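Local atomic coordinates of hypothetical conserved protein TTC0263 (Thermus thermophilus, PDB entry 2PL2), a protein that is of unknown function but folds as an all-helical tetratricopeptide repeat protein, a type of scaffold that commonly mediates protein-protein interactions. Residues Leu160-Met164 against Gly165-Glu169. Residues are numbered along the deposited sequence; the frame is centred on the assembly and turned at random.
Sequences LYLSM and GRLDE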
loop_
_atom_site.group_PDB
_atom_site.type_symbol
_atom_site.label_atom_id
_atom_site.label_comp_id
_atom_site.label_asym_id
_atom_site.label_seq_id
_atom_site.Cartn_x
_atom_site.Cartn_y
_atom_site.Cartn_z
ATOM N N LEU A 160 -5.245 17.609 -5.135
ATOM C CA LEU A 160 -4.715 18.429 -6.232
ATOM C C LEU A 160 -4.566 19.903 -5.813
ATOM O O LEU A 160 -3.762 20.636 -6.379
ATOM C CB LEU A 160 -5.614 18.341 -7.466
ATOM C CG LEU A 160 -5.211 19.245 -8.641
ATOM C CD1 LEU A 160 -3.790 18.928 -9.108
ATOM C CD2 LEU A 160 -6.219 19.092 -9.770
ATOM N N TYR A 161 -5.337 20.338 -4.816
ATOM C CA TYR A 161 -5.240 21.717 -4.351
ATOM C C TYR A 161 -4.034 21.925 -3.454
ATOM O O TYR A 161 -3.453 23.020 -3.420
ATOM C CB TYR A 161 -6.519 22.139 -3.636
ATOM C CG TYR A 161 -7.645 22.400 -4.595
ATOM C CD1 TYR A 161 -7.390 22.974 -5.833
ATOM C CD2 TYR A 161 -8.959 22.083 -4.274
ATOM C CE1 TYR A 161 -8.401 23.222 -6.729
ATOM C CE2 TYR A 161 -9.993 22.331 -5.173
ATOM C CZ TYR A 161 -9.696 22.901 -6.404
ATOM O OH TYR A 161 -10.674 23.138 -7.328
ATOM N N LEU A 162 -3.649 20.881 -2.728
ATOM C CA LEU A 162 -2.472 20.978 -1.878
ATOM C C LEU A 162 -1.243 21.029 -2.781
ATOM O O LEU A 162 -0.279 21.740 -2.499
ATOM C CB LEU A 162 -2.398 19.790 -0.914
ATOM C CG LEU A 162 -3.352 19.929 0.277
ATOM C CD1 LEU A 162 -3.228 18.744 1.203
ATOM C CD2 LEU A 162 -3.025 21.209 1.021
ATOM N N SER A 163 -1.304 20.294 -3.886
ATOM C CA SER A 163 -0.210 20.253 -4.855
ATOM C C SER A 163 -0.070 21.602 -5.563
ATOM O O SER A 163 1.043 22.057 -5.834
ATOM C CB SER A 163 -0.466 19.170 -5.905
ATOM O OG SER A 163 -1.431 19.601 -6.853
ATOM N N MET A 164 -1.208 22.226 -5.869
ATOM C CA MET A 164 -1.227 23.521 -6.542
ATOM C C MET A 164 -0.964 24.674 -5.575
ATOM O O MET A 164 -0.599 25.775 -5.995
ATOM C CB MET A 164 -2.576 23.749 -7.242
ATOM C CG MET A 164 -2.842 22.841 -8.423
ATOM S SD MET A 164 -4.386 23.211 -9.259
ATOM C CE MET A 164 -5.463 22.255 -8.359
ATOM N N GLY A 165 -1.157 24.427 -4.283
ATOM C CA GLY A 165 -0.928 25.473 -3.306
ATOM C C GLY A 165 -2.206 26.177 -2.894
ATOM O O GLY A 165 -2.158 27.189 -2.187
ATOM N N ARG A 166 -3.347 25.657 -3.349
ATOM C CA ARG A 166 -4.646 26.228 -2.999
ATOM C C ARG A 166 -5.135 25.594 -1.696
ATOM O O ARG A 166 -6.115 24.852 -1.680
ATOM C CB ARG A 166 -5.663 25.958 -4.103
ATOM C CG ARG A 166 -5.326 26.558 -5.461
ATOM C CD ARG A 166 -6.467 26.279 -6.429
ATOM N NE ARG A 166 -6.236 26.806 -7.766
ATOM C CZ ARG A 166 -7.143 26.778 -8.737
ATOM N NH1 ARG A 166 -8.336 26.247 -8.508
ATOM N NH2 ARG A 166 -6.862 27.280 -9.933
ATOM N N LEU A 167 -4.434 25.894 -0.610
ATOM C CA LEU A 167 -4.753 25.359 0.707
ATOM C C LEU A 167 -6.194 25.615 1.169
ATOM O O LEU A 167 -6.908 24.686 1.569
ATOM C CB LEU A 167 -3.762 25.924 1.729
ATOM C CG LEU A 167 -2.934 24.916 2.521
ATOM C CD1 LEU A 167 -1.762 25.622 3.168
ATOM C CD2 LEU A 167 -3.818 24.236 3.562
ATOM N N ASP A 168 -6.630 26.868 1.117
ATOM C CA ASP A 168 -7.982 27.176 1.549
ATOM C C ASP A 168 -9.011 26.353 0.799
ATOM O O ASP A 168 -9.977 25.877 1.387
ATOM C CB ASP A 168 -8.270 28.669 1.380
ATOM C CG ASP A 168 -7.484 29.517 2.355
ATOM O OD1 ASP A 168 -7.387 29.111 3.535
ATOM O OD2 ASP A 168 -6.970 30.583 1.953
ATOM N N GLU A 169 -8.785 26.187 -0.500
ATOM C CA GLU A 169 -9.684 25.424 -1.364
ATOM C C GLU A 169 -9.609 23.924 -1.077
ATOM O O GLU A 169 -10.604 23.207 -1.181
ATOM C CB GLU A 169 -9.352 25.711 -2.832
ATOM C CG GLU A 169 -9.791 27.112 -3.298
ATOM C CD GLU A 169 -9.207 27.521 -4.647
ATOM O OE1 GLU A 169 -8.002 27.850 -4.693
ATOM O OE2 GLU A 169 -9.951 27.517 -5.656
#
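Tyr161 makes the main contacts across this turn, through both its carbonyl and its ring. Tyr161 O accepts two weak hydrogen bonds, from Gly165 N at 2.8 Å and from Arg166 N at 2.6 Å. Both are bent well away from straight. The ring hangs beside the second helix because CG lies anti to the carbonyl carbon (chi1 -75°). Glu169 CB sits over one face of the Tyr161 ring in a CH-pi contact, 4.1 Å from the ring centroid and 18° off the normal. Arg166, extended from CG to NE, crosses the Tyr161 ring obliquely and brings its CD to 3.5 Å from Tyr161 CD1. Its guanidinium is turned only 14° from the ring plane. Arg166 NH1 forms a salt bridge to Glu169 OE2 (3.5 Å) and a second one to Glu138 of helix 134-147. Tyr161 OH makes a weak hydrogen bond to the same Glu138 carboxylate.

This is the tight turn between antiparallel helices that characterises tetratricopeptide repeats, here joining helix 151-164 to helix 167-180. The end of the Leu162 side chain turns toward the second helix, with Leu162 CD2 4.0 Å from Leu167 CG. Leu162 also packs on Arg20 of the second subunit. Ser163 OG bonds Leu160 O at 2.6 Å, on the same carbonyl face as Met164 N. Met164 is bent at chi3, and its SD comes within 4.3 Å of Arg166 NE. Gly165 then leaves the helix with positive phi. Arg166 follows as N-cap residue and centre of an inverse gamma turn.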